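Side-chain contacts in tumor necrosis factor ligand superfamily member 9 (Mus musculus, PDB 6MKB), which is a cytokine that binds the receptor TNFRSF9 (4-1BB) and induces proliferation of activated peripheral blood T cells: residues L124-A127 and G128-L131; Y38-Q41 and G42-Y45; L151-P154 and N155-S158; A142-A145 and Y146-W149. All coordinates share one frame; numbering follows the deposited sequence.

The four contacts are local ones in the TNF homology domain of the ligand, each formed where the chain turns, at strand ends, in a connecting loop or at a break within a strand of the antiparallel beta sandwich. Interactions 1 and 2, type II turns with glycine in the third position, lie on the same side of the chain's centre and both pack against strand 51-54; their centres are about 13 Å apart. Interaction 3, which supplies Asn155 to the sodium site, is about 20 Å from interaction 2 and about 26 Å from interaction 1 between centres. Interaction 4 adjoins it in sequence, with centres about 19 Å apart, and touches the glycan on Asn23 through Tyr146; it lies about 36 Å, centre to centre, from interaction 1.

Interaction 1 (L124-A127 and G128-L131); sequences LLKA and GHRL
Leu125 and His129 form the tight inner part of this turn between strands 115-125 and 129-140. CD2 of Leu125 sits 3.7 Å from the centroid of the His129 ring and almost on its normal, a CH-pi contact over the middle of one face, the two side chains crossing at about a right angle. The ring edge is turned to the backbone just past strand 115-125, with CD2 of His129 3.0 Å from Lys126 N, near the ring plane. With CG anti to its carbonyl carbon (chi1 -58°), Leu125 sends its other branch, CD1, tip to tip toward CD2 of Leu131 at 4.0 Å. On the exposed side, Lys126 lays CB and CG beside the imidazole, but the chain bends at chi2 and its amine departs from the ring. There a backbone hydrogen bond from His129 N to Lys126 O (3.3 Å) closes the type II turn, whose third residue, Gly128, has a positive phi (91°) that glycine readily adopts. Strand 129-140 begins with a G1 beta bulge, Gly128 and His129 both pairing with Val54. Val93 of a loop and Leu161 of strand 149-166 pack on Leu125, while Leu131 also reaches Leu87 and Ala89 of strand 80-90.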
ATOM      1  N   LEU B 124      -9.691   7.665 -11.491  1.00 44.34           N
ATOM      2  CA  LEU B 124     -10.202   7.708 -12.858  1.00 44.01           C
ATOM      3  C   LEU B 124      -9.173   8.429 -13.719  1.00 49.54           C
ATOM      4  O   LEU B 124      -8.885   9.614 -13.497  1.00 49.69           O
ATOM      5  CB  LEU B 124     -11.570   8.395 -12.959  1.00 44.06           C
ATOM      6  CG  LEU B 124     -12.790   7.630 -12.469  1.00 47.75           C
ATOM      7  CD1 LEU B 124     -13.980   8.544 -12.450  1.00 46.50           C
ATOM      8  CD2 LEU B 124     -13.061   6.389 -13.326  1.00 51.43           C
ATOM      9  N   LEU B 125      -8.564   7.692 -14.640  1.00 46.00           N
ATOM     10  CA  LEU B 125      -7.555   8.234 -15.545  1.00 44.65           C
ATOM     11  C   LEU B 125      -8.090   8.271 -16.974  1.00 50.65           C
ATOM     12  O   LEU B 125      -8.953   7.465 -17.355  1.00 50.89           O
ATOM     13  CB  LEU B 125      -6.240   7.432 -15.471  1.00 43.12           C
ATOM     14  CG  LEU B 125      -5.541   7.332 -14.087  1.00 45.03           C
ATOM     15  CD1 LEU B 125      -4.235   6.559 -14.193  1.00 43.89           C
ATOM     16  CD2 LEU B 125      -5.274   8.704 -13.463  1.00 42.94           C
ATOM     17  N   LYS B 126      -7.596   9.248 -17.746  1.00 47.64           N
ATOM     18  CA  LYS B 126      -7.957   9.520 -19.133  1.00 47.14           C
ATOM     19  C   LYS B 126      -6.925   8.920 -20.066  1.00 52.87           C
ATOM     20  O   LYS B 126      -5.849   8.513 -19.617  1.00 52.90           O
ATOM     21  CB  LYS B 126      -8.051  11.040 -19.367  1.00 48.11           C
ATOM     22  CG  LYS B 126      -8.894  11.830 -18.374  1.00 54.68           C
ATOM     23  CD  LYS B 126     -10.378  11.677 -18.636  1.00 67.91           C
ATOM     24  CE  LYS B 126     -11.232  12.711 -17.969  1.00 74.23           C
ATOM     25  NZ  LYS B 126     -12.625  12.648 -18.492  1.00 76.64           N
ATOM     26  N   ALA B 127      -7.242   8.869 -21.356  1.00 51.41           N
ATOM     27  CA  ALA B 127      -6.334   8.391 -22.392  1.00 52.38           C
ATOM     28  C   ALA B 127      -5.216   9.426 -22.564  1.00 56.79           C
ATOM     29  O   ALA B 127      -5.494  10.601 -22.788  1.00 56.92           O
ATOM     30  CB  ALA B 127      -7.095   8.185 -23.704  1.00 54.44           C
ATOM     31  N   GLY B 128      -3.977   8.989 -22.386  1.00 53.19           N
ATOM     32  CA  GLY B 128      -2.797   9.841 -22.485  1.00 52.13           C
ATOM     33  C   GLY B 128      -2.405  10.463 -21.165  1.00 54.17           C
ATOM     34  O   GLY B 128      -1.608  11.405 -21.140  1.00 55.05           O
ATOM     35  N   HIS B 129      -2.962   9.940 -20.057  1.00 49.19           N
ATOM     36  CA  HIS B 129      -2.702  10.430 -18.701  1.00 47.96           C
ATOM     37  C   HIS B 129      -1.227  10.241 -18.358  1.00 49.85           C
ATOM     38  O   HIS B 129      -0.653   9.186 -18.623  1.00 48.49           O
ATOM     39  CB  HIS B 129      -3.608   9.733 -17.664  1.00 48.03           C
ATOM     40  CG  HIS B 129      -4.233  10.674 -16.686  1.00 51.14           C
ATOM     41  ND1 HIS B 129      -3.469  11.381 -15.784  1.00 52.85           N
ATOM     42  CD2 HIS B 129      -5.531  10.984 -16.490  1.00 52.48           C
ATOM     43  CE1 HIS B 129      -4.319  12.098 -15.074  1.00 51.63           C
ATOM     44  NE2 HIS B 129      -5.568  11.901 -15.464  1.00 52.23           N
ATOM     45  N   ARG B 130      -0.612  11.292 -17.824  1.00 45.80           N
ATOM     46  CA  ARG B 130       0.807  11.319 -17.473  1.00 44.52           C
ATOM     47  C   ARG B 130       0.920  11.426 -15.967  1.00 47.86           C
ATOM     48  O   ARG B 130       0.237  12.247 -15.339  1.00 46.14           O
ATOM     49  CB  ARG B 130       1.538  12.478 -18.192  1.00 42.47           C
ATOM     50  CG  ARG B 130       1.525  12.281 -19.690  1.00 40.54           C
ATOM     51  CD  ARG B 130       2.018  13.476 -20.445  1.00 46.34           C
ATOM     52  NE  ARG B 130       2.397  13.045 -21.780  1.00 49.11           N
ATOM     53  CZ  ARG B 130       3.616  12.672 -22.142  1.00 62.86           C
ATOM     54  NH1 ARG B 130       4.626  12.743 -21.280  1.00 50.65           N
ATOM     55  NH2 ARG B 130       3.830  12.179 -23.351  1.00 54.08           N
ATOM     56  N   LEU B 131       1.736  10.544 -15.388  1.00 44.43           N
ATOM     57  CA  LEU B 131       1.941  10.421 -13.956  1.00 43.57           C
ATOM     58  C   LEU B 131       3.432  10.419 -13.644  1.00 48.87           C
ATOM     59  O   LEU B 131       4.175   9.605 -14.175  1.00 50.25           O
ATOM     60  CB  LEU B 131       1.292   9.103 -13.489  1.00 43.12           C
ATOM     61  CG  LEU B 131      -0.062   9.084 -12.756  1.00 48.28           C
ATOM     62  CD1 LEU B 131      -1.057  10.017 -13.314  1.00 48.63           C
ATOM     63  CD2 LEU B 131      -0.663   7.702 -12.798  1.00 51.41           C
TER

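Interaction 2 (Y38-Q41 and G42-Y45); sequences YLSQ and GLRY
Leu39 turns its CG anti to its carbonyl carbon (chi1 -60°), carrying both methyls over the start of strand 43-46, where Tyr45, its own CG anti to the backbone N (chi1 178°), presents CB to them. CD2 of Leu39 lies against the backbone between Leu43 and Arg44, 3.7 Å from Leu43 C, and also meets Leu43 CB at 3.8 Å. The other branch, CD1, approaches Tyr45 CB at 4.1 Å; it is this CB, not the ring, that makes the contact. The type II turn from Ser40 to Leu43 lies between the two residues, with Gly42 in its third position, and no direct hydrogen bond crosses the two segments. Ser40 OG donates a hydrogen bond to Gln41 O (3.0 Å), from 24° off the carbonyl plane, and also touches Leu43 CD1 at 3.9 Å. On the exposed side a water joins Gln41 NE2 and Gly42 N by two weak hydrogen bonds. Ser40 OG is gripped further by Phe10 N. The turn leads from the loop after strand 24-29 into strand 43-46, which pairs with strand 51-54; Leu52 of that strand touches Leu39 and Val54 touches Leu43, while Leu39 and Tyr45 pack on Leu13 of strand 10-15, and Leu43 on Ala11.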
ATOM      1  N   TYR B  38       9.198  -3.517 -16.911  1.00 79.91           N
ATOM      2  CA  TYR B  38       8.304  -3.538 -15.752  1.00 77.54           C
ATOM      3  C   TYR B  38       6.887  -3.051 -16.142  1.00 74.66           C
ATOM      4  O   TYR B  38       6.002  -3.012 -15.290  1.00 73.05           O
ATOM      5  CB  TYR B  38       8.900  -2.678 -14.630  1.00 78.57           C
ATOM      6  CG  TYR B  38      10.115  -3.301 -13.976  1.00 82.77           C
ATOM      7  CD1 TYR B  38       9.993  -4.409 -13.140  1.00 85.70           C
ATOM      8  CD2 TYR B  38      11.381  -2.763 -14.161  1.00 84.35           C
ATOM      9  CE1 TYR B  38      11.108  -4.980 -12.528  1.00 88.74           C
ATOM     10  CE2 TYR B  38      12.505  -3.330 -13.560  1.00 86.40           C
ATOM     11  CZ  TYR B  38      12.369  -4.450 -12.757  1.00 95.79           C
ATOM     12  OH  TYR B  38      13.485  -5.004 -12.166  1.00 97.18           O
ATOM     13  N   LEU B  39       6.680  -2.753 -17.447  1.00 67.62           N
ATOM     14  CA  LEU B  39       5.431  -2.280 -18.029  1.00 65.88           C
ATOM     15  C   LEU B  39       4.781  -3.266 -18.988  1.00 66.17           C
ATOM     16  O   LEU B  39       5.435  -3.834 -19.869  1.00 67.95           O
ATOM     17  CB  LEU B  39       5.657  -0.974 -18.808  1.00 66.45           C
ATOM     18  CG  LEU B  39       6.191   0.208 -18.031  1.00 71.82           C
ATOM     19  CD1 LEU B  39       7.627   0.475 -18.404  1.00 73.00           C
ATOM     20  CD2 LEU B  39       5.402   1.418 -18.328  1.00 74.66           C
ATOM     21  N   SER B  40       3.467  -3.375 -18.888  1.00 58.40           N
ATOM     22  CA  SER B  40       2.693  -4.164 -19.827  1.00 58.27           C
ATOM     23  C   SER B  40       2.360  -3.269 -21.021  1.00 62.55           C
ATOM     24  O   SER B  40       2.762  -2.109 -21.041  1.00 61.36           O
ATOM     25  CB  SER B  40       1.428  -4.693 -19.158  1.00 58.75           C
ATOM     26  OG  SER B  40       0.469  -3.658 -19.059  1.00 61.19           O
ATOM     27  N   GLN B  41       1.618  -3.784 -22.002  1.00 61.37           N
ATOM     28  CA  GLN B  41       1.160  -2.972 -23.122  1.00 61.96           C
ATOM     29  C   GLN B  41       0.080  -2.012 -22.581  1.00 64.11           C
ATOM     30  O   GLN B  41      -0.505  -2.257 -21.516  1.00 62.79           O
ATOM     31  CB  GLN B  41       0.637  -3.872 -24.261  1.00 65.54           C
ATOM     32  CG  GLN B  41       1.164  -3.497 -25.663  1.00 98.60           C
ATOM     33  CD  GLN B  41       2.636  -3.810 -25.910  1.00124.55           C
ATOM     34  OE1 GLN B  41       3.110  -4.936 -25.698  1.00124.02           O
ATOM     35  NE2 GLN B  41       3.385  -2.813 -26.375  1.00112.80           N
ATOM     36  N   GLY B  42      -0.126  -0.901 -23.267  1.00 60.71           N
ATOM     37  CA  GLY B  42      -1.071   0.105 -22.796  1.00 58.97           C
ATOM     38  C   GLY B  42      -0.455   1.014 -21.746  1.00 60.00           C
ATOM     39  O   GLY B  42      -1.155   1.845 -21.161  1.00 57.75           O
ATOM     40  N   LEU B  43       0.873   0.860 -21.504  1.00 55.15           N
ATOM     41  CA  LEU B  43       1.647   1.652 -20.551  1.00 53.76           C
ATOM     42  C   LEU B  43       3.043   1.900 -21.093  1.00 59.37           C
ATOM     43  O   LEU B  43       3.690   0.976 -21.578  1.00 60.22           O
ATOM     44  CB  LEU B  43       1.722   0.980 -19.168  1.00 52.50           C
ATOM     45  CG  LEU B  43       0.409   0.844 -18.397  1.00 55.52           C
ATOM     46  CD1 LEU B  43       0.543  -0.137 -17.280  1.00 54.54           C
ATOM     47  CD2 LEU B  43      -0.140   2.213 -17.947  1.00 54.10           C
ATOM     48  N   ARG B  44       3.490   3.157 -21.031  1.00 56.06           N
ATOM     49  CA  ARG B  44       4.815   3.590 -21.490  1.00 56.31           C
ATOM     50  C   ARG B  44       5.494   4.409 -20.430  1.00 57.73           C
ATOM     51  O   ARG B  44       4.814   5.075 -19.650  1.00 55.39           O
ATOM     52  CB  ARG B  44       4.707   4.450 -22.766  1.00 56.40           C
ATOM     53  CG  ARG B  44       4.464   3.686 -24.058  1.00 70.03           C
ATOM     54  CD  ARG B  44       3.958   4.561 -25.205  1.00 87.37           C
ATOM     55  NE  ARG B  44       4.761   5.774 -25.391  1.00 97.90           N
ATOM     56  CZ  ARG B  44       4.286   7.015 -25.347  1.00108.15           C
ATOM     57  NH1 ARG B  44       2.985   7.232 -25.215  1.00 90.86           N
ATOM     58  NH2 ARG B  44       5.100   8.043 -25.497  1.00 98.91           N
ATOM     59  N   TYR B  45       6.829   4.407 -20.429  1.00 54.48           N
ATOM     60  CA  TYR B  45       7.571   5.270 -19.529  1.00 53.37           C
ATOM     61  C   TYR B  45       8.519   6.168 -20.347  1.00 58.26           C
ATOM     62  O   TYR B  45       9.307   5.670 -21.148  1.00 58.20           O
ATOM     63  CB  TYR B  45       8.314   4.499 -18.424  1.00 53.35           C
ATOM     64  CG  TYR B  45       9.118   5.434 -17.545  1.00 53.35           C
ATOM     65  CD1 TYR B  45       8.487   6.366 -16.720  1.00 53.55           C
ATOM     66  CD2 TYR B  45      10.508   5.458 -17.606  1.00 53.93           C
ATOM     67  CE1 TYR B  45       9.222   7.265 -15.951  1.00 53.41           C
ATOM     68  CE2 TYR B  45      11.251   6.335 -16.826  1.00 54.02           C
ATOM     69  CZ  TYR B  45      10.606   7.239 -16.001  1.00 56.58           C
ATOM     70  OH  TYR B  45      11.346   8.118 -15.261  1.00 53.73           O
TER
HETATM   71  O   HOH W   1       2.488  -0.108 -25.173  1.00 67.94           O

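Interaction 3 (L151-P154 and N155-S158); sequences LSYP and NTTS. With NA (sodium ion), chain O.
The backbone of 151-158 doubles back on itself through a cis peptide bond before Pro154 and an inverse gamma turn centred on Asn155, so that Tyr153 and Thr156 come within 4.9 Å of each other at CA. Pro154 O is the acceptor at the bend: Thr156 N reaches it at 3.0 Å in a weak hydrogen bond, as expected of the gamma turn, and Thr156 OG1 adds a second weak bond to the same oxygen. That hydroxyl also touches CD1 of Tyr153 at 3.5 Å, meeting the ring obliquely. Tyr153, with CG anti to its backbone N (chi1 177°), folds its ring back over the proline, and Pro154 CB lies 4.0 Å above the centre of one ring face, the two residues being joined by the cis peptide. Deeper in, Leu151 CD2 meets Thr157 OG1 at 3.8 Å, the two side chains crossing at a slant; the hydroxyl has its polar partner in Lys67 N, which ties the buried threonine to strand 58-70. Leu151 itself packs on Leu66 and Leu68 of that strand. The bend also turns Asn155 O toward a bound sodium ion, 2.6 Å away, whose other protein ligands are Lys67 O and Ser69 OG. A loop with a cis proline and an inverse gamma turn thus breaks strand 149-166 of the TNF-family sandwich and, with strand 58-70, forms a sodium site.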
ATOM      1  N   LEU B 151      17.459   6.767  -0.951  1.00 46.38           N
ATOM      2  CA  LEU B 151      16.657   5.832  -1.726  1.00 46.32           C
ATOM      3  C   LEU B 151      17.645   4.984  -2.461  1.00 52.59           C
ATOM      4  O   LEU B 151      18.327   5.505  -3.338  1.00 54.81           O
ATOM      5  CB  LEU B 151      15.664   6.524  -2.702  1.00 45.76           C
ATOM      6  CG  LEU B 151      14.669   7.553  -2.168  1.00 49.13           C
ATOM      7  CD1 LEU B 151      13.659   7.896  -3.248  1.00 48.93           C
ATOM      8  CD2 LEU B 151      13.941   7.048  -0.928  1.00 48.42           C
ATOM      9  N   SER B 152      17.815   3.726  -2.058  1.00 48.91           N
ATOM     10  CA  SER B 152      18.800   2.872  -2.700  1.00 50.39           C
ATOM     11  C   SER B 152      18.321   1.447  -2.949  1.00 56.31           C
ATOM     12  O   SER B 152      17.440   0.953  -2.271  1.00 55.99           O
ATOM     13  CB  SER B 152      20.071   2.819  -1.858  1.00 54.09           C
ATOM     14  OG  SER B 152      19.843   2.265  -0.571  1.00 58.52           O
ATOM     15  N   TYR B 153      18.948   0.785  -3.908  1.00 55.58           N
ATOM     16  CA  TYR B 153      18.776  -0.627  -4.197  1.00 56.37           C
ATOM     17  C   TYR B 153      19.612  -1.396  -3.131  1.00 61.92           C
ATOM     18  O   TYR B 153      20.676  -0.888  -2.774  1.00 62.57           O
ATOM     19  CB  TYR B 153      19.254  -0.914  -5.631  1.00 58.29           C
ATOM     20  CG  TYR B 153      19.183  -2.379  -5.989  1.00 61.28           C
ATOM     21  CD1 TYR B 153      18.016  -2.934  -6.502  1.00 62.45           C
ATOM     22  CD2 TYR B 153      20.268  -3.227  -5.766  1.00 63.17           C
ATOM     23  CE1 TYR B 153      17.929  -4.292  -6.784  1.00 65.69           C
ATOM     24  CE2 TYR B 153      20.188  -4.587  -6.040  1.00 65.19           C
ATOM     25  CZ  TYR B 153      19.014  -5.115  -6.550  1.00 72.90           C
ATOM     26  OH  TYR B 153      18.901  -6.451  -6.820  1.00 79.51           O
ATOM     27  N   PRO B 154      19.171  -2.531  -2.523  1.00 58.07           N
ATOM     28  CA  PRO B 154      17.994  -3.366  -2.837  1.00 56.54           C
ATOM     29  C   PRO B 154      16.679  -2.978  -2.150  1.00 57.04           C
ATOM     30  O   PRO B 154      15.669  -3.597  -2.462  1.00 57.40           O
ATOM     31  CB  PRO B 154      18.465  -4.771  -2.422  1.00 59.22           C
ATOM     32  CG  PRO B 154      19.364  -4.527  -1.253  1.00 63.06           C
ATOM     33  CD  PRO B 154      20.040  -3.199  -1.524  1.00 59.27           C
ATOM     34  N   ASN B 155      16.657  -1.967  -1.269  1.00 52.26           N
ATOM     35  CA  ASN B 155      15.397  -1.512  -0.660  1.00 50.88           C
ATOM     36  C   ASN B 155      14.819  -0.436  -1.568  1.00 53.90           C
ATOM     37  O   ASN B 155      14.853   0.762  -1.250  1.00 52.20           O
ATOM     38  CB  ASN B 155      15.616  -0.987   0.764  1.00 53.94           C
ATOM     39  CG  ASN B 155      16.202  -1.989   1.702  1.00 73.05           C
ATOM     40  OD1 ASN B 155      15.791  -3.149   1.736  1.00 73.46           O
ATOM     41  ND2 ASN B 155      17.178  -1.552   2.484  1.00 63.42           N
ATOM     42  N   THR B 156      14.345  -0.870  -2.738  1.00 50.74           N
ATOM     43  CA  THR B 156      13.911   0.027  -3.784  1.00 50.37           C
ATOM     44  C   THR B 156      12.459   0.493  -3.665  1.00 53.55           C
ATOM     45  O   THR B 156      11.533  -0.307  -3.610  1.00 53.78           O
ATOM     46  CB  THR B 156      14.131  -0.603  -5.155  1.00 55.86           C
ATOM     47  OG1 THR B 156      15.111  -1.628  -5.035  1.00 56.76           O
ATOM     48  CG2 THR B 156      14.568   0.410  -6.182  1.00 55.66           C
ATOM     49  N   THR B 157      12.296   1.816  -3.701  1.00 47.93           N
ATOM     50  CA  THR B 157      11.044   2.546  -3.756  1.00 46.00           C
ATOM     51  C   THR B 157      10.388   2.191  -5.118  1.00 48.27           C
ATOM     52  O   THR B 157      11.078   2.015  -6.127  1.00 47.76           O
ATOM     53  CB  THR B 157      11.378   4.042  -3.560  1.00 47.59           C
ATOM     54  OG1 THR B 157      11.798   4.242  -2.203  1.00 42.76           O
ATOM     55  CG2 THR B 157      10.228   5.002  -3.945  1.00 38.94           C
ATOM     56  N   SER B 158       9.077   2.016  -5.113  1.00 43.41           N
ATOM     57  CA  SER B 158       8.358   1.637  -6.315  1.00 42.45           C
ATOM     58  C   SER B 158       7.116   2.499  -6.535  1.00 44.86           C
ATOM     59  O   SER B 158       6.580   3.136  -5.622  1.00 43.10           O
ATOM     60  CB  SER B 158       7.965   0.165  -6.261  1.00 46.38           C
ATOM     61  OG  SER B 158       7.092  -0.084  -5.165  1.00 57.84           O
TER
HETATM   62 NA    NA O 408      15.921   2.654   0.124  1.00 92.59          NA

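Interaction 4 (A142-A145 and Y146-W149); sequences AQDA and YRDW. With NAG (2-acetamido-2-deoxy-beta-D-glucopyranose), chain F.
Asp144 and Arg147 lie side by side across a short 3-10 turn, in the connection that joins strands 129-140 and 149-166 of the TNF homology fold. Asp144, with backbone angles in the left-handed region (phi 64°, psi 46°), starts the turn: its O accepts a hydrogen bond from Arg147 N at 3.0 Å, the donor standing well above the carbonyl plane. Its side chain runs along that of the arginine, CB of Asp144 touching CG of Arg147 at 3.8 Å. At their ends the carboxylate and guanidinium planes are 23° apart, and OD1 of Asp144 is poised over the centre of the guanidinium face, 4.1 Å from NH2 of Arg147. No N-H points at the oxygen, and the pair is too far apart and too poorly oriented for a salt bridge, so that any attraction is probably only electrostatic. Ala145 follows, buried against Leu139; its O receives a weak hydrogen bond from Asp148 N at 3.3 Å, continuing the turn. The Asp148 carboxylate bonds through OD1 to Thr73 OG1, which holds this end of the turn to a neighbouring loop. The ring of Tyr146, just after Ala145, reaches the N-acetylglucosamine of the glycan on Asn23, near Ala137 and Tyr138. Its hydroxyl is hydrogen-bonded to Leu139 N, which probably helps to fix the ring. The acetamido methyl of the sugar, C8, rests over one face, offset toward the rim, 3.7 Å from Tyr146 CE1.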
ATOM      1  N   ALA B 142      19.847  18.349  12.960  1.00 65.02           N
ATOM      2  CA  ALA B 142      21.284  18.101  12.832  1.00 65.46           C
ATOM      3  C   ALA B 142      21.828  18.729  11.544  1.00 71.28           C
ATOM      4  O   ALA B 142      21.067  18.953  10.596  1.00 69.62           O
ATOM      5  CB  ALA B 142      21.567  16.602  12.839  1.00 64.54           C
ATOM      6  N   GLN B 143      23.148  19.040  11.532  1.00 71.00           N
ATOM      7  CA  GLN B 143      23.851  19.568  10.362  1.00 72.21           C
ATOM      8  C   GLN B 143      23.864  18.491   9.294  1.00 73.07           C
ATOM      9  O   GLN B 143      24.179  17.339   9.588  1.00 69.52           O
ATOM     10  CB  GLN B 143      25.291  19.997  10.664  1.00 75.89           C
ATOM     11  CG  GLN B 143      25.425  21.306  11.427  1.00 94.25           C
ATOM     12  CD  GLN B 143      26.667  22.030  10.981  1.00122.98           C
ATOM     13  OE1 GLN B 143      26.604  22.994  10.213  1.00123.12           O
ATOM     14  NE2 GLN B 143      27.829  21.563  11.422  1.00114.24           N
ATOM     15  N   ASP B 144      23.447  18.849   8.087  1.00 71.29           N
ATOM     16  CA  ASP B 144      23.335  18.003   6.883  1.00 70.49           C
ATOM     17  C   ASP B 144      22.295  16.860   7.056  1.00 72.39           C
ATOM     18  O   ASP B 144      22.544  15.701   6.686  1.00 71.76           O
ATOM     19  CB  ASP B 144      24.697  17.436   6.406  1.00 73.09           C
ATOM     20  CG  ASP B 144      25.693  18.505   6.010  1.00 90.33           C
ATOM     21  OD1 ASP B 144      25.549  19.067   4.900  1.00 94.86           O
ATOM     22  OD2 ASP B 144      26.626  18.779   6.805  1.00 93.86           O
ATOM     23  N   ALA B 145      21.111  17.226   7.595  1.00 66.70           N
ATOM     24  CA  ALA B 145      19.992  16.337   7.909  1.00 63.82           C
ATOM     25  C   ALA B 145      19.480  15.508   6.704  1.00 64.66           C
ATOM     26  O   ALA B 145      19.025  14.373   6.896  1.00 63.54           O
ATOM     27  CB  ALA B 145      18.859  17.154   8.490  1.00 64.59           C
ATOM     28  N   TYR B 146      19.564  16.061   5.481  1.00 59.33           N
ATOM     29  CA  TYR B 146      19.100  15.410   4.244  1.00 56.17           C
ATOM     30  C   TYR B 146      20.034  14.280   3.809  1.00 58.43           C
ATOM     31  O   TYR B 146      19.645  13.465   2.988  1.00 57.27           O
ATOM     32  CB  TYR B 146      18.942  16.450   3.117  1.00 56.25           C
ATOM     33  CG  TYR B 146      17.850  17.459   3.407  1.00 56.77           C
ATOM     34  CD1 TYR B 146      16.512  17.152   3.174  1.00 57.22           C
ATOM     35  CD2 TYR B 146      18.148  18.695   3.984  1.00 58.62           C
ATOM     36  CE1 TYR B 146      15.497  18.056   3.488  1.00 58.57           C
ATOM     37  CE2 TYR B 146      17.139  19.603   4.311  1.00 59.44           C
ATOM     38  CZ  TYR B 146      15.813  19.275   4.063  1.00 65.87           C
ATOM     39  OH  TYR B 146      14.804  20.154   4.369  1.00 67.16           O
ATOM     40  N   ARG B 147      21.256  14.244   4.351  1.00 56.63           N
ATOM     41  CA  ARG B 147      22.251  13.205   4.059  1.00 56.72           C
ATOM     42  C   ARG B 147      22.014  11.939   4.894  1.00 57.38           C
ATOM     43  O   ARG B 147      22.623  10.916   4.606  1.00 57.59           O
ATOM     44  CB  ARG B 147      23.687  13.716   4.327  1.00 60.57           C
ATOM     45  CG  ARG B 147      24.098  14.975   3.540  1.00 77.06           C
ATOM     46  CD  ARG B 147      24.910  14.675   2.304  1.00 88.76           C
ATOM     47  NE  ARG B 147      25.586  15.876   1.806  1.00107.51           N
ATOM     48  CZ  ARG B 147      26.815  16.255   2.145  1.00128.99           C
ATOM     49  NH1 ARG B 147      27.510  15.563   3.041  1.00111.94           N
ATOM     50  NH2 ARG B 147      27.337  17.362   1.633  1.00124.72           N
ATOM     51  N   ASP B 148      21.132  12.005   5.906  1.00 50.75           N
ATOM     52  CA  ASP B 148      20.850  10.932   6.840  1.00 49.09           C
ATOM     53  C   ASP B 148      19.878   9.872   6.286  1.00 50.21           C
ATOM     54  O   ASP B 148      19.717   8.827   6.902  1.00 48.78           O
ATOM     55  CB  ASP B 148      20.358  11.518   8.185  1.00 51.60           C
ATOM     56  CG  ASP B 148      21.484  12.139   9.027  1.00 64.51           C
ATOM     57  OD1 ASP B 148      22.614  12.352   8.474  1.00 62.72           O
ATOM     58  OD2 ASP B 148      21.250  12.396  10.239  1.00 69.13           O
ATOM     59  N   TRP B 149      19.283  10.104   5.115  1.00 47.19           N
ATOM     60  CA  TRP B 149      18.379   9.142   4.478  1.00 45.99           C
ATOM     61  C   TRP B 149      18.660   9.076   3.007  1.00 50.10           C
ATOM     62  O   TRP B 149      19.123  10.055   2.426  1.00 50.73           O
ATOM     63  CB  TRP B 149      16.903   9.497   4.707  1.00 44.07           C
ATOM     64  CG  TRP B 149      16.464   9.469   6.143  1.00 45.06           C
ATOM     65  CD1 TRP B 149      16.418  10.522   7.002  1.00 48.81           C
ATOM     66  CD2 TRP B 149      16.016   8.323   6.886  1.00 44.15           C
ATOM     67  NE1 TRP B 149      15.926  10.117   8.219  1.00 48.78           N
ATOM     68  CE2 TRP B 149      15.666   8.772   8.176  1.00 49.17           C
ATOM     69  CE3 TRP B 149      15.820   6.964   6.565  1.00 44.82           C
ATOM     70  CZ2 TRP B 149      15.145   7.906   9.159  1.00 48.25           C
ATOM     71  CZ3 TRP B 149      15.282   6.111   7.523  1.00 46.11           C
ATOM     72  CH2 TRP B 149      14.953   6.582   8.805  1.00 47.42           C
TER
HETATM   73  C1  NAG F   1      11.295  20.983   0.221  1.00 65.89           C
HETATM   74  C2  NAG F   1      12.336  21.845   0.934  1.00 65.71           C
HETATM   75  C3  NAG F   1      11.846  22.153   2.349  1.00 66.35           C
HETATM   76  C4  NAG F   1      10.414  22.695   2.393  1.00 68.86           C
HETATM   77  C5  NAG F   1       9.475  21.828   1.559  1.00 69.24           C
HETATM   78  C6  NAG F   1       8.082  22.430   1.424  1.00 72.74           C
HETATM   79  C7  NAG F   1      14.753  21.372   0.621  1.00 70.33           C
HETATM   80  C8  NAG F   1      15.677  20.203   0.511  1.00 69.34           C
HETATM   81  N2  NAG F   1      13.542  21.063   1.066  1.00 66.01           N
HETATM   82  O3  NAG F   1      12.759  23.059   2.990  1.00 66.95           O
HETATM   83  O4  NAG F   1       9.950  22.731   3.745  1.00 72.43           O
HETATM   84  O5  NAG F   1      10.012  21.626   0.242  1.00 67.69           O
HETATM   85  O6  NAG F   1       7.216  21.367   1.016  1.00 73.25           O
HETATM   86  O7  NAG F   1      15.130  22.493   0.337  1.00 77.77           O